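Local coordinates for protein kcn28 (Kitasatospora, PDB 6J31) that is of unknown function but has a two-domain GT-B fold, with a C-terminal region of the erythromycin biosynthesis protein CIII-like family, at residues 5-11 and 33-39; 111-115 and 177-183; 185-191 and 205-211; 289-294 and 310-316; 302-308 and 326-330. Residue numbers count along the deposited sequence, not the author numbering.

Contact 1 (5-11 and 33-39); sequences GHIAMVS and HRVTYAN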
# COMPACT_ATOMS: atom_id res chain seq x y z
N GLY A 5 8.27 -7.99 26.76
CA GLY A 5 8.05 -8.95 25.70
C GLY A 5 8.73 -8.57 24.40
O GLY A 5 9.03 -7.40 24.13
N HIS A 6 8.96 -9.58 23.57
CA HIS A 6 9.67 -9.43 22.32
C HIS A 6 8.69 -9.58 21.16
O HIS A 6 8.07 -10.64 21.00
CB HIS A 6 10.80 -10.46 22.23
CG HIS A 6 11.53 -10.45 20.92
ND1 HIS A 6 12.33 -11.50 20.51
CD2 HIS A 6 11.59 -9.53 19.93
CE1 HIS A 6 12.84 -11.22 19.33
NE2 HIS A 6 12.40 -10.04 18.95
N ILE A 7 8.54 -8.52 20.38
CA ILE A 7 7.69 -8.50 19.19
C ILE A 7 8.60 -8.47 17.97
O ILE A 7 9.48 -7.61 17.86
CB ILE A 7 6.75 -7.28 19.18
CG1 ILE A 7 5.76 -7.35 20.35
CG2 ILE A 7 6.02 -7.18 17.86
CD1 ILE A 7 5.00 -6.07 20.56
N ALA A 8 8.39 -9.41 17.04
CA ALA A 8 9.18 -9.49 15.82
C ALA A 8 8.31 -9.11 14.63
O ALA A 8 7.32 -9.78 14.33
CB ALA A 8 9.76 -10.89 15.62
N MET A 9 8.70 -8.04 13.95
CA MET A 9 8.07 -7.59 12.72
C MET A 9 8.91 -8.05 11.54
O MET A 9 10.14 -8.03 11.59
CB MET A 9 7.94 -6.06 12.72
CG MET A 9 7.42 -5.46 11.42
SD MET A 9 5.74 -5.96 11.01
CE MET A 9 5.53 -5.18 9.41
N VAL A 10 8.24 -8.54 10.49
CA VAL A 10 8.91 -8.99 9.27
C VAL A 10 8.19 -8.36 8.08
O VAL A 10 6.96 -8.39 8.01
CB VAL A 10 8.90 -10.53 9.14
CG1 VAL A 10 9.79 -10.97 7.98
CG2 VAL A 10 9.34 -11.20 10.44
N SER A 11 8.96 -7.80 7.16
CA SER A 11 8.39 -7.24 5.95
C SER A 11 9.39 -7.42 4.81
O SER A 11 10.37 -8.15 4.94
CB SER A 11 7.98 -5.77 6.12
OG SER A 11 7.21 -5.35 5.01
N HIS A 33 8.15 -2.16 24.62
CA HIS A 33 8.43 -3.51 24.15
C HIS A 33 9.76 -3.57 23.40
O HIS A 33 10.22 -2.59 22.82
CB HIS A 33 7.32 -4.01 23.23
CG HIS A 33 5.98 -4.08 23.87
ND1 HIS A 33 5.70 -4.93 24.91
CD2 HIS A 33 4.83 -3.41 23.61
CE1 HIS A 33 4.44 -4.78 25.28
NE2 HIS A 33 3.89 -3.86 24.50
N ARG A 34 10.34 -4.76 23.38
CA ARG A 34 11.50 -5.02 22.53
C ARG A 34 10.98 -5.46 21.17
O ARG A 34 10.38 -6.54 21.05
CB ARG A 34 12.42 -6.07 23.13
CG ARG A 34 13.59 -6.37 22.21
CD ARG A 34 14.28 -7.67 22.55
NE ARG A 34 15.34 -7.96 21.59
CZ ARG A 34 15.78 -9.18 21.31
NH1 ARG A 34 15.26 -10.22 21.94
NH2 ARG A 34 16.74 -9.35 20.42
N VAL A 35 11.20 -4.64 20.15
CA VAL A 35 10.71 -4.90 18.80
C VAL A 35 11.91 -5.13 17.90
O VAL A 35 12.81 -4.29 17.82
CB VAL A 35 9.84 -3.75 18.28
CG1 VAL A 35 9.27 -4.10 16.91
CG2 VAL A 35 8.73 -3.44 19.26
N THR A 36 11.94 -6.29 17.24
CA THR A 36 12.91 -6.55 16.19
C THR A 36 12.18 -6.50 14.86
O THR A 36 11.00 -6.86 14.76
CB THR A 36 13.60 -7.91 16.37
OG1 THR A 36 12.62 -8.96 16.44
CG2 THR A 36 14.42 -7.91 17.66
N TYR A 37 12.87 -6.01 13.83
CA TYR A 37 12.28 -5.80 12.52
C TYR A 37 13.19 -6.44 11.48
O TYR A 37 14.28 -5.94 11.21
CB TYR A 37 12.08 -4.30 12.26
CG TYR A 37 11.18 -3.95 11.09
CD1 TYR A 37 10.96 -4.85 10.05
CD2 TYR A 37 10.53 -2.73 11.05
CE1 TYR A 37 10.13 -4.52 9.00
CE2 TYR A 37 9.70 -2.40 10.00
CZ TYR A 37 9.51 -3.30 8.97
OH TYR A 37 8.68 -2.97 7.93
N ALA A 38 12.72 -7.54 10.89
CA ALA A 38 13.47 -8.25 9.87
C ALA A 38 13.10 -7.71 8.49
O ALA A 38 11.92 -7.71 8.12
CB ALA A 38 13.19 -9.75 9.94
N ASN A 39 14.10 -7.24 7.76
CA ASN A 39 13.88 -6.75 6.41
C ASN A 39 15.22 -6.68 5.69
O ASN A 39 16.29 -6.81 6.30
CB ASN A 39 13.18 -5.39 6.42
CG ASN A 39 12.28 -5.19 5.22
OD1 ASN A 39 12.57 -5.70 4.13
ND2 ASN A 39 11.17 -4.49 5.42
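Strands 6-10 and 34-39 run parallel, in register from His6-Arg34 to Val10-Ala38, with Ile7 N to Arg34 O (2.8 Å) and Ala38 N to Met9 O (2.7 Å) among their backbone hydrogen bonds. On the face of His6, Ala8 and Val10, the t rotamer of His6 lays its imidazole along the partner strand. NE2 of His6 hydrogen-bonds OG1 of Thr36 (2.7 Å), and the extended Arg34 brings its guanidinium flat onto the same ring, centres 4.1 Å apart; Arg34 also forms a salt bridge with Asp99. On the other face, the t chi1 of Met9 carries CG over the face of the Tyr37 ring, 3.7 Å from its centroid, a CH-pi contact, and chi2 (p) then turns SD to an oblique position, a Met-aromatic contact. Ile7 CD1 covers the His33 ring. Helix 22-30, the crossover of this beta-alpha-beta unit, packs on Met9 and Val35; helix 74-96 covers Ala8, Val10 and Ala38, and strand 103-107 flanks strand 6-10 on its other edge.

Contact 2 (111-115 and 177-183); sequences YPARV and DLVNLPE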
# COMPACT_ATOMS: atom_id res chain seq x y z
N TYR A 111 4.93 -13.80 4.61
CA TYR A 111 4.24 -14.98 5.14
C TYR A 111 5.17 -16.13 5.53
O TYR A 111 4.73 -16.99 6.30
CB TYR A 111 3.20 -15.47 4.13
CG TYR A 111 3.75 -15.76 2.76
CD1 TYR A 111 4.23 -17.03 2.44
CD2 TYR A 111 3.82 -14.77 1.79
CE1 TYR A 111 4.75 -17.31 1.18
CE2 TYR A 111 4.34 -15.03 0.54
CZ TYR A 111 4.81 -16.29 0.24
OH TYR A 111 5.32 -16.53 -1.01
N PRO A 112 6.42 -16.24 5.05
CA PRO A 112 7.31 -17.25 5.65
C PRO A 112 7.47 -17.09 7.15
O PRO A 112 7.74 -18.08 7.84
CB PRO A 112 8.64 -17.03 4.91
CG PRO A 112 8.22 -16.59 3.58
CD PRO A 112 7.04 -15.68 3.83
N ALA A 113 7.27 -15.88 7.68
CA ALA A 113 7.28 -15.70 9.13
C ALA A 113 6.17 -16.49 9.79
O ALA A 113 6.34 -17.00 10.91
CB ALA A 113 7.18 -14.22 9.48
N ARG A 114 5.01 -16.62 9.13
CA ARG A 114 3.95 -17.45 9.70
C ARG A 114 4.34 -18.92 9.73
O ARG A 114 4.07 -19.62 10.72
CB ARG A 114 2.65 -17.28 8.90
CG ARG A 114 1.53 -18.17 9.39
CD ARG A 114 0.32 -18.09 8.47
NE ARG A 114 -0.80 -18.87 9.00
CZ ARG A 114 -1.94 -19.10 8.35
NH1 ARG A 114 -2.13 -18.61 7.13
NH2 ARG A 114 -2.89 -19.81 8.93
N VAL A 115 5.01 -19.40 8.68
CA VAL A 115 5.49 -20.78 8.67
C VAL A 115 6.42 -21.00 9.85
O VAL A 115 6.33 -22.00 10.57
CB VAL A 115 6.19 -21.10 7.34
CG1 VAL A 115 6.80 -22.50 7.38
CG2 VAL A 115 5.22 -20.95 6.17
N ASP A 177 -4.32 -20.59 1.50
CA ASP A 177 -4.74 -20.24 2.85
C ASP A 177 -3.59 -19.62 3.64
O ASP A 177 -3.73 -18.53 4.21
CB ASP A 177 -5.30 -21.47 3.56
CG ASP A 177 -6.68 -21.83 3.07
OD1 ASP A 177 -7.20 -21.14 2.17
OD2 ASP A 177 -7.25 -22.82 3.59
N LEU A 178 -2.46 -20.31 3.70
CA LEU A 178 -1.21 -19.64 4.01
C LEU A 178 -1.04 -18.54 2.98
O LEU A 178 -1.23 -18.79 1.79
CB LEU A 178 -0.06 -20.66 3.94
CG LEU A 178 1.41 -20.40 4.31
CD1 LEU A 178 2.14 -19.64 3.24
CD2 LEU A 178 1.57 -19.73 5.65
N VAL A 179 -0.76 -17.32 3.44
CA VAL A 179 -0.65 -16.08 2.65
C VAL A 179 -1.94 -15.27 2.74
O VAL A 179 -1.93 -14.13 3.22
CB VAL A 179 -0.29 -16.28 1.16
CG1 VAL A 179 -0.39 -14.96 0.40
CG2 VAL A 179 1.09 -16.90 0.98
N ASN A 180 -3.05 -15.82 2.24
CA ASN A 180 -4.28 -15.04 2.08
C ASN A 180 -5.38 -15.39 3.07
O ASN A 180 -6.42 -14.72 3.07
CB ASN A 180 -4.80 -15.15 0.65
CG ASN A 180 -3.98 -14.34 -0.33
OD1 ASN A 180 -3.41 -13.31 0.03
ND2 ASN A 180 -3.92 -14.78 -1.58
N LEU A 181 -5.19 -16.39 3.93
CA LEU A 181 -6.10 -16.68 5.04
C LEU A 181 -5.30 -16.73 6.34
O LEU A 181 -5.14 -17.79 6.95
CB LEU A 181 -6.84 -18.00 4.81
CG LEU A 181 -7.96 -18.34 5.80
CD1 LEU A 181 -9.19 -17.51 5.52
CD2 LEU A 181 -8.27 -19.84 5.80
N PRO A 182 -4.81 -15.58 6.80
CA PRO A 182 -3.99 -15.56 8.02
C PRO A 182 -4.80 -15.93 9.25
O PRO A 182 -6.03 -15.85 9.27
CB PRO A 182 -3.51 -14.11 8.10
CG PRO A 182 -4.56 -13.34 7.38
CD PRO A 182 -5.01 -14.22 6.26
N GLU A 183 -4.09 -16.35 10.30
CA GLU A 183 -4.75 -16.63 11.57
C GLU A 183 -5.37 -15.37 12.15
O GLU A 183 -6.52 -15.39 12.62
CB GLU A 183 -3.75 -17.23 12.56
CG GLU A 183 -4.35 -17.63 13.90
CD GLU A 183 -4.91 -19.05 13.89
OE1 GLU A 183 -4.20 -19.96 13.44
OE2 GLU A 183 -6.05 -19.24 14.37
O HOH W 1 -1.27 -20.19 11.67
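Arg114 reaches across from helix 112-120 with every chi angle near trans, and its guanidinium carries the polar part of the contact. NE gives a hydrogen bond to water 1 (3.0 Å), which makes a weak one in turn to Glu183 OE1 (3.4 Å). NH1 makes two weak bonds to backbone carbonyls, 3.1 Å from NH1 to Leu181 O and 3.3 Å from NH1 to Asp177 O, so the arginine binds the carbonyls at the beginning and just beyond the end of the short helix 177-180. The carboxylate of Asp177 is engaged elsewhere, in a salt bridge with Arg138. Around this charge lies apolar packing: Arg114 CD rests 3.5 Å from Leu178 CD2, and Val115 CG2 touches Leu178 CD2 at 3.9 Å. Val179 sets CG2 over the face of the Tyr111 ring, 3.4 Å from its centroid, a CH-pi contact. Tyr111 and Val179 also pack on a modified side chain of the bound peptide, whose backbone hydrogen-bonds Asn180 ND2; this corner thus helps wall the ligand cleft. Behind it, helices 74-96 and 152-167 cover Tyr111 and Val115, while Tyr106 of strand 103-107 meets Arg114 and Pro182.

Contact 3 (185-191 and 205-211); sequences SLVLVPR and FTFIGPC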
# COMPACT_ATOMS: atom_id res chain seq x y z
N SER A 185 -5.30 -10.90 11.31
CA SER A 185 -4.83 -9.92 10.36
C SER A 185 -5.28 -8.53 10.76
O SER A 185 -6.45 -8.33 11.12
CB SER A 185 -5.31 -10.24 8.95
OG SER A 185 -4.97 -9.20 8.05
N LEU A 186 -4.36 -7.58 10.70
CA LEU A 186 -4.67 -6.16 10.86
C LEU A 186 -4.64 -5.56 9.46
O LEU A 186 -3.58 -5.49 8.83
CB LEU A 186 -3.66 -5.47 11.78
CG LEU A 186 -3.61 -5.97 13.22
CD1 LEU A 186 -2.57 -5.21 14.01
CD2 LEU A 186 -4.97 -5.85 13.88
N VAL A 187 -5.81 -5.17 8.96
CA VAL A 187 -5.94 -4.62 7.62
C VAL A 187 -5.86 -3.11 7.76
O VAL A 187 -6.76 -2.47 8.32
CB VAL A 187 -7.25 -5.06 6.96
CG1 VAL A 187 -7.26 -4.68 5.48
CG2 VAL A 187 -7.46 -6.56 7.13
N LEU A 188 -4.80 -2.52 7.22
CA LEU A 188 -4.51 -1.11 7.44
C LEU A 188 -5.26 -0.21 6.47
O LEU A 188 -4.71 0.77 5.96
CB LEU A 188 -3.00 -0.90 7.32
CG LEU A 188 -2.17 -1.54 8.44
CD1 LEU A 188 -0.79 -0.91 8.57
CD2 LEU A 188 -2.92 -1.50 9.77
N VAL A 189 -6.52 -0.53 6.19
CA VAL A 189 -7.39 0.31 5.37
C VAL A 189 -8.75 0.39 6.06
O VAL A 189 -9.10 -0.49 6.86
CB VAL A 189 -7.54 -0.24 3.93
CG1 VAL A 189 -6.18 -0.54 3.30
CG2 VAL A 189 -8.40 -1.48 3.91
N PRO A 190 -9.51 1.45 5.81
CA PRO A 190 -10.89 1.50 6.32
C PRO A 190 -11.77 0.52 5.57
O PRO A 190 -11.47 0.11 4.45
CB PRO A 190 -11.32 2.95 6.05
CG PRO A 190 -10.44 3.40 4.93
CD PRO A 190 -9.13 2.69 5.11
N ARG A 191 -12.89 0.15 6.20
CA ARG A 191 -13.78 -0.83 5.58
C ARG A 191 -14.34 -0.31 4.26
O ARG A 191 -14.61 -1.11 3.35
CB ARG A 191 -14.90 -1.23 6.55
CG ARG A 191 -16.10 -0.29 6.60
CD ARG A 191 -17.25 -0.78 7.50
NE ARG A 191 -16.82 -1.27 8.81
CZ ARG A 191 -16.63 -2.56 9.10
NH1 ARG A 191 -16.85 -3.50 8.18
NH2 ARG A 191 -16.23 -2.90 10.31
N PHE A 205 -10.09 -10.88 10.34
CA PHE A 205 -9.52 -9.65 9.82
C PHE A 205 -10.10 -8.46 10.59
O PHE A 205 -11.31 -8.39 10.81
CB PHE A 205 -9.83 -9.48 8.33
CG PHE A 205 -9.27 -10.57 7.44
CD1 PHE A 205 -8.01 -10.44 6.87
CD2 PHE A 205 -10.01 -11.70 7.15
CE1 PHE A 205 -7.50 -11.43 6.05
CE2 PHE A 205 -9.51 -12.69 6.32
CZ PHE A 205 -8.25 -12.56 5.77
N THR A 206 -9.23 -7.54 11.00
CA THR A 206 -9.67 -6.31 11.66
C THR A 206 -9.32 -5.12 10.77
O THR A 206 -8.15 -4.93 10.42
CB THR A 206 -9.02 -6.14 13.03
OG1 THR A 206 -9.45 -7.20 13.90
CG2 THR A 206 -9.43 -4.81 13.65
N PHE A 207 -10.33 -4.32 10.43
CA PHE A 207 -10.10 -3.11 9.64
C PHE A 207 -9.62 -2.01 10.57
O PHE A 207 -10.37 -1.53 11.42
CB PHE A 207 -11.37 -2.71 8.89
CG PHE A 207 -11.79 -3.70 7.84
CD1 PHE A 207 -11.01 -3.88 6.71
CD2 PHE A 207 -12.95 -4.44 7.99
CE1 PHE A 207 -11.38 -4.79 5.74
CE2 PHE A 207 -13.32 -5.35 7.02
CZ PHE A 207 -12.54 -5.53 5.89
N ILE A 208 -8.36 -1.63 10.42
CA ILE A 208 -7.72 -0.70 11.35
C ILE A 208 -7.75 0.71 10.79
O ILE A 208 -7.81 1.69 11.54
CB ILE A 208 -6.28 -1.16 11.66
CG1 ILE A 208 -6.30 -2.46 12.45
CG2 ILE A 208 -5.50 -0.10 12.42
CD1 ILE A 208 -6.78 -2.30 13.87
N GLY A 209 -7.73 0.83 9.47
CA GLY A 209 -7.46 2.10 8.84
C GLY A 209 -5.97 2.37 8.91
O GLY A 209 -5.19 1.55 9.40
N PRO A 210 -5.55 3.54 8.42
CA PRO A 210 -4.12 3.87 8.43
C PRO A 210 -3.59 4.04 9.84
O PRO A 210 -4.30 4.45 10.76
CB PRO A 210 -4.06 5.18 7.65
CG PRO A 210 -5.40 5.78 7.86
CD PRO A 210 -6.36 4.63 7.86
N CYS A 211 -2.32 3.71 10.01
CA CYS A 211 -1.63 3.89 11.28
C CYS A 211 -0.80 5.17 11.16
O CYS A 211 0.26 5.18 10.53
CB CYS A 211 -0.80 2.66 11.62
SG CYS A 211 -1.85 1.24 12.03
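Ser185 opens the pairing: its O accepts Thr206 N at 2.9 Å, and its CB lies 3.4 Å from Phe205 CD1, while its hydroxyl hydrogen-bonds Gln126 on the preceding strand. Leu186 points to the other face, where CD2 meets Ile208 CG1 at 3.9 Å under the cover of helix 382-391. Val187 closes the parallel register, opposite Phe207. Its N bonds Thr206 O (2.8 Å), its O receives Ile208 N (2.8 Å), and its side chain wedges against both phenylalanines, with CG2 3.9 Å from Phe205 CD1 and CB 3.9 Å from Phe207 CD1. Beyond Val187 both chains leave strand geometry. Leu188 CD2 touches Ile208 CB (3.9 Å) and Cys211 SG (3.7 Å). Val189 O takes a weak bond from Gly209 N (3.2 Å); at the backbone angles of Gly209 a CB would run into the preceding carbonyl O and Pro210 CD, so glycine fits. Pro190 CD then approaches Pro210 CD at 4.4 Å, and Arg191 lays its CB over one face of the Phe207 ring, its guanidinium forming a salt bridge with Glu202. Val189, Pro190 and Pro210 pack against helix 305-314. The arrangement is the last strand pair of the seven-stranded parallel sheet, with 205-207 at its edge, and the departing chains pass into the interface between the two Rossmann-like domains of a GT-B fold.

Contact 4 (289-294 and 310-316); sequences QLAVLE and EGLFSGV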
# COMPACT_ATOMS: atom_id res chain seq x y z
N GLN A 289 4.24 15.25 -0.49
CA GLN A 289 2.87 15.02 -0.95
C GLN A 289 1.84 15.54 0.05
O GLN A 289 0.91 16.26 -0.32
CB GLN A 289 2.65 13.54 -1.24
CG GLN A 289 1.32 13.27 -1.90
CD GLN A 289 1.30 11.96 -2.66
OE1 GLN A 289 1.91 11.84 -3.72
NE2 GLN A 289 0.58 10.98 -2.13
N LEU A 290 2.01 15.20 1.33
CA LEU A 290 1.05 15.64 2.33
C LEU A 290 1.02 17.16 2.45
O LEU A 290 -0.03 17.73 2.75
CB LEU A 290 1.38 14.99 3.68
CG LEU A 290 0.91 13.55 3.81
CD1 LEU A 290 1.27 12.99 5.18
CD2 LEU A 290 -0.58 13.44 3.54
N ALA A 291 2.16 17.82 2.24
CA ALA A 291 2.19 19.28 2.28
C ALA A 291 1.43 19.87 1.10
O ALA A 291 0.68 20.84 1.26
CB ALA A 291 3.64 19.77 2.29
N VAL A 292 1.64 19.34 -0.11
CA VAL A 292 0.93 19.84 -1.28
C VAL A 292 -0.56 19.56 -1.16
O VAL A 292 -1.39 20.41 -1.50
CB VAL A 292 1.52 19.24 -2.56
CG1 VAL A 292 0.73 19.69 -3.78
CG2 VAL A 292 2.98 19.64 -2.71
N LEU A 293 -0.93 18.37 -0.68
CA LEU A 293 -2.34 18.03 -0.52
C LEU A 293 -3.02 18.95 0.49
O LEU A 293 -4.23 19.17 0.41
CB LEU A 293 -2.50 16.57 -0.09
CG LEU A 293 -2.10 15.54 -1.15
CD1 LEU A 293 -2.30 14.12 -0.64
CD2 LEU A 293 -2.86 15.77 -2.46
N GLU A 294 -2.26 19.51 1.43
CA GLU A 294 -2.82 20.44 2.40
C GLU A 294 -3.42 21.66 1.70
O GLU A 294 -4.38 22.25 2.21
CB GLU A 294 -1.74 20.89 3.39
CG GLU A 294 -2.09 20.66 4.85
CD GLU A 294 -1.02 21.19 5.79
OE1 GLU A 294 0.02 20.52 5.94
OE2 GLU A 294 -1.23 22.27 6.38
N GLU A 310 -4.01 9.13 1.48
CA GLU A 310 -3.51 10.49 1.67
C GLU A 310 -4.49 11.52 1.13
O GLU A 310 -4.65 12.60 1.73
CB GLU A 310 -2.13 10.64 1.03
CG GLU A 310 -0.99 10.26 1.94
CD GLU A 310 0.34 10.21 1.22
OE1 GLU A 310 0.34 10.26 -0.02
OE2 GLU A 310 1.39 10.14 1.91
N GLY A 311 -5.14 11.22 0.01
CA GLY A 311 -6.17 12.12 -0.50
C GLY A 311 -7.35 12.23 0.45
O GLY A 311 -7.84 13.33 0.72
N LEU A 312 -7.81 11.10 0.98
CA LEU A 312 -8.90 11.09 1.94
C LEU A 312 -8.54 11.87 3.20
O LEU A 312 -9.34 12.67 3.70
CB LEU A 312 -9.27 9.65 2.30
CG LEU A 312 -10.03 8.85 1.25
CD1 LEU A 312 -10.15 7.40 1.68
CD2 LEU A 312 -11.40 9.46 1.07
N PHE A 313 -7.33 11.65 3.72
CA PHE A 313 -6.91 12.33 4.94
C PHE A 313 -6.91 13.85 4.75
O PHE A 313 -7.30 14.59 5.66
CB PHE A 313 -5.54 11.83 5.37
CG PHE A 313 -5.02 12.47 6.63
CD1 PHE A 313 -5.50 12.07 7.87
CD2 PHE A 313 -4.06 13.47 6.57
CE1 PHE A 313 -5.02 12.66 9.03
CE2 PHE A 313 -3.58 14.06 7.72
CZ PHE A 313 -4.06 13.66 8.95
N SER A 314 -6.49 14.31 3.58
CA SER A 314 -6.43 15.73 3.27
C SER A 314 -7.75 16.29 2.75
O SER A 314 -7.84 17.50 2.52
CB SER A 314 -5.32 16.00 2.26
OG SER A 314 -4.06 15.65 2.79
N GLY A 315 -8.76 15.45 2.55
CA GLY A 315 -10.02 15.90 2.00
C GLY A 315 -9.89 16.50 0.62
O GLY A 315 -10.45 17.57 0.35
N VAL A 316 -9.16 15.83 -0.26
CA VAL A 316 -8.89 16.31 -1.61
C VAL A 316 -9.52 15.34 -2.59
O VAL A 316 -9.21 14.14 -2.57
CB VAL A 316 -7.38 16.44 -1.87
CG1 VAL A 316 -7.11 16.88 -3.30
CG2 VAL A 316 -6.74 17.39 -0.87
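Leu293 lies across the flank of helix 305-314, its CD1 3.9 Å from Glu310 CB and 4.1 Å from Gly311 N, while its CB rests 3.4 Å from Ser314 OG. Leu293 CD1 also lies 3.7 Å from Glu310 O, against the helix backbone. One turn earlier, Leu290 swings its CD2 to 3.6 Å from Glu310 CG and 4.2 Å from Ser314 OG, and the two leucines together border the aliphatic part of Glu310. Ser314 is turned inward and makes a weak hydrogen bond from OG to Glu310 O (3.3 Å). Val316 continues the contact past the helix, with CG2 3.3 Å from Leu293 O and 4.4 Å from Leu293 CB. The chain gets there through a Schellman motif: Gly315, at positive phi, gives its N to Leu312 O (3.1 Å), and Val316 N bonds Gly311 O (3.0 Å). No hydrogen bond joins the segments; Gln289 NE2 and Glu310 OE1 stand 2.2 Å apart in the model, too close for a real contact. The short helical axes come within 9.7 Å at 41°, and both Leu293 and Val316 lean on Phe299 of strand 298-301. Two such helices, following strands 281-284 and 298-301, consecutive in the chain, and packed side by side, are typical of the Rossmann-like C-terminal domain of a GT-B protein.

Contact 5 (302-308 and 326-330); sequences HGGMGGI and DQPAN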
# COMPACT_ATOMS: atom_id res chain seq x y z
N HIS A 302 -2.40 7.41 -9.52
CA HIS A 302 -2.69 6.10 -10.09
C HIS A 302 -3.80 5.37 -9.36
O HIS A 302 -4.42 4.47 -9.93
CB HIS A 302 -1.45 5.19 -10.09
CG HIS A 302 -0.57 5.34 -11.29
ND1 HIS A 302 -1.05 5.36 -12.58
CD2 HIS A 302 0.78 5.41 -11.39
CE1 HIS A 302 -0.04 5.48 -13.42
NE2 HIS A 302 1.09 5.51 -12.73
N GLY A 303 -4.07 5.72 -8.11
CA GLY A 303 -4.99 4.95 -7.30
C GLY A 303 -4.36 3.92 -6.39
O GLY A 303 -5.06 3.00 -5.95
N GLY A 304 -3.07 4.03 -6.11
CA GLY A 304 -2.48 3.19 -5.08
C GLY A 304 -3.06 3.51 -3.72
O GLY A 304 -3.55 4.62 -3.47
N MET A 305 -3.03 2.52 -2.83
CA MET A 305 -3.68 2.66 -1.53
C MET A 305 -3.05 3.80 -0.73
O MET A 305 -3.74 4.48 0.04
CB MET A 305 -3.60 1.34 -0.76
CG MET A 305 -4.42 1.32 0.52
SD MET A 305 -6.16 1.72 0.29
CE MET A 305 -6.77 0.23 -0.50
N GLY A 306 -1.74 4.00 -0.87
CA GLY A 306 -1.09 5.08 -0.14
C GLY A 306 -1.57 6.45 -0.57
O GLY A 306 -1.90 7.30 0.26
N GLY A 307 -1.63 6.68 -1.88
CA GLY A 307 -2.10 7.97 -2.38
C GLY A 307 -3.56 8.21 -2.05
O GLY A 307 -3.95 9.32 -1.68
N ILE A 308 -4.40 7.18 -2.19
CA ILE A 308 -5.83 7.35 -1.96
C ILE A 308 -6.11 7.70 -0.50
O ILE A 308 -6.90 8.60 -0.20
CB ILE A 308 -6.59 6.09 -2.39
CG1 ILE A 308 -6.82 6.11 -3.90
CG2 ILE A 308 -7.91 5.97 -1.64
CD1 ILE A 308 -7.41 4.85 -4.43
N ASP A 326 -3.41 -3.64 -7.94
CA ASP A 326 -4.21 -3.13 -6.83
C ASP A 326 -5.19 -2.04 -7.26
O ASP A 326 -6.29 -1.93 -6.70
CB ASP A 326 -3.28 -2.59 -5.74
CG ASP A 326 -3.96 -2.48 -4.40
OD1 ASP A 326 -4.97 -3.17 -4.20
OD2 ASP A 326 -3.49 -1.68 -3.56
N GLN A 327 -4.80 -1.22 -8.22
CA GLN A 327 -5.44 0.06 -8.52
C GLN A 327 -6.86 0.01 -9.10
O GLN A 327 -7.65 0.91 -8.79
CB GLN A 327 -4.52 0.86 -9.44
CG GLN A 327 -3.32 1.42 -8.69
CD GLN A 327 -2.09 1.54 -9.54
OE1 GLN A 327 -2.17 1.75 -10.75
NE2 GLN A 327 -0.92 1.39 -8.92
N PRO A 328 -7.22 -0.95 -9.97
CA PRO A 328 -8.58 -0.89 -10.54
C PRO A 328 -9.68 -0.94 -9.48
O PRO A 328 -10.62 -0.14 -9.54
CB PRO A 328 -8.63 -2.12 -11.46
CG PRO A 328 -7.22 -2.44 -11.74
CD PRO A 328 -6.49 -2.12 -10.48
N ALA A 329 -9.56 -1.84 -8.50
CA ALA A 329 -10.56 -1.89 -7.44
C ALA A 329 -10.53 -0.61 -6.60
O ALA A 329 -11.59 -0.10 -6.22
CB ALA A 329 -10.34 -3.12 -6.56
N ASN A 330 -9.34 -0.08 -6.33
CA ASN A 330 -9.24 1.17 -5.57
C ASN A 330 -9.92 2.31 -6.30
O ASN A 330 -10.58 3.16 -5.67
CB ASN A 330 -7.77 1.51 -5.30
CG ASN A 330 -7.11 0.55 -4.33
OD1 ASN A 330 -7.76 -0.28 -3.71
ND2 ASN A 330 -5.80 0.69 -4.17
O HOH W 2 -1.27 0.16 -2.66
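The His-Gly-Gly turn that leads into helix 305-314, in the Rossmann-like C-terminal domain of this GT-B protein, is met by the start of helix 327-336. Asn330 has the most surface covered. Its ND2 hydrogen-bonds Gly303 O (3.0 Å) and weakly Asp326 OD2 (3.4 Å), its OD1 bonds Trp131 of the N-terminal half, and its CB abuts Ile308 CD1 at 3.5 Å. Gln327 is nearly as covered: CG lies 3.6 Å from Gly303 C and 3.5 Å from His302 O, while its OE1 is bonded by the backbone of Gln323 and Ala324. The backbone angles of Gly303 suit glycine: a CB would jam against the preceding carbonyl O and point at helix 327-336. Met305 contributes CE, 3.4 Å from Asn330 OD1. Asp326, bonded to Thr130, packs on a modified side chain of the bound peptide, so the contact borders the interdomain cleft. Just after the N-cap Gly304, Met305 N gives a hydrogen bond to water 2 (2.9 Å), which donates to Asp326 OD2 (3.0 Å).

From the N terminus, contact 1 closes a 21-residue loop over the first beta-alpha-beta unit. Contact 2 follows in series, spanning 61 residues to bring 177-183 back to helix 112-120, and it touches contact 1 where Val10 meets Ala113. Contact 3 closes 13 residues without helix or strand, pairing the last two strands of the same sheet as contact 1; Pro182 of contact 2 packs on its Phe205. Contacts 4 and 5, closing 15 and 17 residues in the C-terminal domain, cross while sharing helix 305-314; no contact nests inside another. Val189 against Met305 joins contact 3 to contact 5, tying the N-terminal sheet to the C-terminal domain beside the ligand cleft.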